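PDB 5BNF: uncharacterized protein from Sus scrofa, which is the porcine form of CD38 and belongs by sequence to the ADP-ribosyl cyclase family. Local coordinates for residues A[187-192]-A[222-227]. Numbering follows the deposited sequence.
Sequences HTLKAW and IKFTCQ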
loop_
_atom_site.group_PDB
_atom_site.type_symbol
_atom_site.label_atom_id
_atom_site.label_comp_id
_atom_site.label_asym_id
_atom_site.label_seq_id
_atom_site.Cartn_x
_atom_site.Cartn_y
_atom_site.Cartn_z
ATOM N N HIS A 187 5.706 4.016 -18.670
ATOM C CA HIS A 187 5.190 4.471 -19.953
ATOM C C HIS A 187 3.730 4.105 -20.171
ATOM O O HIS A 187 3.004 4.808 -20.874
ATOM C CB HIS A 187 6.034 3.887 -21.090
ATOM C CG HIS A 187 6.104 2.392 -21.077
ATOM N ND1 HIS A 187 4.986 1.594 -21.198
ATOM C CD2 HIS A 187 7.150 1.548 -20.912
ATOM C CE1 HIS A 187 5.339 0.324 -21.107
ATOM N NE2 HIS A 187 6.648 0.269 -20.934
ATOM N N THR A 188 3.292 3.010 -19.570
ATOM C CA THR A 188 1.915 2.575 -19.753
ATOM C C THR A 188 1.283 2.112 -18.464
ATOM O O THR A 188 1.941 1.518 -17.615
ATOM C CB THR A 188 1.824 1.387 -20.758
ATOM O OG1 THR A 188 2.299 1.805 -22.043
ATOM C CG2 THR A 188 0.389 0.895 -20.890
ATOM N N LEU A 189 -0.004 2.393 -18.325
ATOM C CA LEU A 189 -0.764 1.936 -17.176
ATOM C C LEU A 189 -1.968 1.225 -17.758
ATOM O O LEU A 189 -2.698 1.789 -18.565
ATOM C CB LEU A 189 -1.226 3.095 -16.299
ATOM C CG LEU A 189 -2.043 2.642 -15.082
ATOM C CD1 LEU A 189 -1.933 3.679 -13.987
ATOM C CD2 LEU A 189 -3.497 2.415 -15.463
ATOM N N LYS A 190 -2.159 -0.025 -17.371
ATOM C CA LYS A 190 -3.283 -0.790 -17.874
ATOM C C LYS A 190 -4.269 -1.023 -16.751
ATOM O O LYS A 190 -3.887 -1.406 -15.648
ATOM C CB LYS A 190 -2.798 -2.127 -18.443
ATOM C CG LYS A 190 -1.980 -1.975 -19.716
ATOM C CD LYS A 190 -1.045 -3.150 -19.949
ATOM C CE LYS A 190 -1.751 -4.488 -19.784
ATOM N NZ LYS A 190 -2.943 -4.623 -20.660
ATOM N N ALA A 191 -5.543 -0.779 -17.025
ATOM C CA ALA A 191 -6.557 -0.982 -16.008
ATOM C C ALA A 191 -7.450 -2.143 -16.396
ATOM O O ALA A 191 -7.790 -2.299 -17.564
ATOM C CB ALA A 191 -7.390 0.286 -15.833
ATOM N N TRP A 192 -7.806 -2.968 -15.417
ATOM C CA TRP A 192 -8.686 -4.108 -15.649
ATOM C C TRP A 192 -9.924 -3.919 -14.782
ATOM O O TRP A 192 -9.820 -3.807 -13.558
ATOM C CB TRP A 192 -8.016 -5.440 -15.258
ATOM C CG TRP A 192 -6.717 -5.751 -15.957
ATOM C CD1 TRP A 192 -5.455 -5.514 -15.489
ATOM C CD2 TRP A 192 -6.557 -6.334 -17.256
ATOM N NE1 TRP A 192 -4.519 -5.912 -16.417
ATOM C CE2 TRP A 192 -5.170 -6.417 -17.512
ATOM C CE3 TRP A 192 -7.451 -6.790 -18.232
ATOM C CZ2 TRP A 192 -4.656 -6.941 -18.701
ATOM C CZ3 TRP A 192 -6.941 -7.312 -19.415
ATOM C CH2 TRP A 192 -5.556 -7.381 -19.638
ATOM N N ILE A 222 1.505 9.648 -20.334
ATOM C CA ILE A 222 1.606 8.225 -20.042
ATOM C C ILE A 222 0.469 7.484 -20.734
ATOM O O ILE A 222 -0.696 7.847 -20.590
ATOM C CB ILE A 222 1.497 7.931 -18.547
ATOM C CG1 ILE A 222 2.730 8.469 -17.822
ATOM C CG2 ILE A 222 1.343 6.422 -18.331
ATOM C CD1 ILE A 222 2.716 8.209 -16.338
ATOM N N LYS A 223 0.814 6.436 -21.471
ATOM C CA LYS A 223 -0.178 5.650 -22.182
ATOM C C LYS A 223 -1.115 4.947 -21.201
ATOM O O LYS A 223 -0.717 4.556 -20.101
ATOM C CB LYS A 223 0.521 4.643 -23.107
ATOM C CG LYS A 223 1.469 5.295 -24.135
ATOM C CD LYS A 223 2.188 4.254 -24.994
ATOM C CE LYS A 223 3.144 4.886 -26.006
ATOM N NZ LYS A 223 4.193 5.740 -25.382
ATOM N N PHE A 224 -2.369 4.807 -21.611
ATOM C CA PHE A 224 -3.402 4.180 -20.799
ATOM C C PHE A 224 -4.290 3.268 -21.638
ATOM O O PHE A 224 -4.581 3.560 -22.794
ATOM C CB PHE A 224 -4.277 5.260 -20.156
ATOM C CG PHE A 224 -5.449 4.717 -19.382
ATOM C CD1 PHE A 224 -5.266 4.118 -18.139
ATOM C CD2 PHE A 224 -6.736 4.806 -19.895
ATOM C CE1 PHE A 224 -6.352 3.618 -17.423
ATOM C CE2 PHE A 224 -7.822 4.309 -19.181
ATOM C CZ PHE A 224 -7.626 3.715 -17.945
ATOM N N THR A 225 -4.715 2.162 -21.042
ATOM C CA THR A 225 -5.602 1.214 -21.702
ATOM C C THR A 225 -6.497 0.633 -20.623
ATOM O O THR A 225 -6.094 0.525 -19.471
ATOM C CB THR A 225 -4.830 0.063 -22.390
ATOM O OG1 THR A 225 -4.083 -0.671 -21.415
ATOM C CG2 THR A 225 -3.884 0.614 -23.453
ATOM N N CYS A 226 -7.718 0.276 -20.999
ATOM C CA CYS A 226 -8.674 -0.304 -20.070
ATOM C C CYS A 226 -9.359 -1.495 -20.746
ATOM O O CYS A 226 -9.763 -1.419 -21.905
ATOM C CB CYS A 226 -9.710 0.737 -19.688
ATOM S SG CYS A 226 -10.931 0.200 -18.453
ATOM N N GLN A 227 -9.491 -2.586 -20.010
ATOM C CA GLN A 227 -10.102 -3.793 -20.527
ATOM C C GLN A 227 -11.020 -4.345 -19.466
ATOM O O GLN A 227 -10.808 -4.119 -18.275
ATOM C CB GLN A 227 -9.029 -4.824 -20.858
ATOM C CG GLN A 227 -8.817 -5.058 -22.340
ATOM C CD GLN A 227 -7.722 -6.076 -22.608
ATOM O OE1 GLN A 227 -6.553 -5.840 -22.297
ATOM N NE2 GLN A 227 -8.095 -7.217 -23.179
HETATM O O HOH W 1 4.364 6.877 -22.940
HETATM O O HOH W 2 -6.067 -2.639 -20.192
#
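Leu189 and Phe224 lie side by side on one face of a parallel strand pair. Leu189 CD2 meets the edge of the Phe224 ring in its plane, 3.6 Å from CD1. Phe224 CG is anti to the backbone N (chi1 175°), beside the carbonyl carbon, and the CD1 and CE1 side of the ring faces the neighbouring strand. Phe224 CE1 packs against both Leu189 CD2 and Ala191 CB, 3.8 Å from the latter. Helix 208-219 covers the ring through Ile210, Leu213 and Leu217. This is the crossover helix of a beta-alpha-beta unit, and 223-229 is one of the two outermost strands of the chain's sheet.

The face of Thr188, Lys190 and Trp192 is more polar. Gln227 runs alongside the Trp192 indole, its amide plane 43° from the ring, and OE1 approaches CH2 to 3.2 Å. Thr225 OG1 sits 3.6 Å from Lys190 CB. Thr188 OG1 rests on Lys223 CB and also hydrogen-bonds His187 ND1 at 2.8 Å.

Five backbone hydrogen bonds join the strands; Ala191 N to Thr225 O is the straightest, at 166°. One water links His187 O to Lys223 NZ, and another bridges Ala191 O, to which it donates, and Thr225 OG1. Cys226 is also tied to Cys205 by a disulfide. The chemistry implies an edge strand anchored by its backbone, with a greasy side against the helix and a mixed polar face, and with two waters bridging the strands.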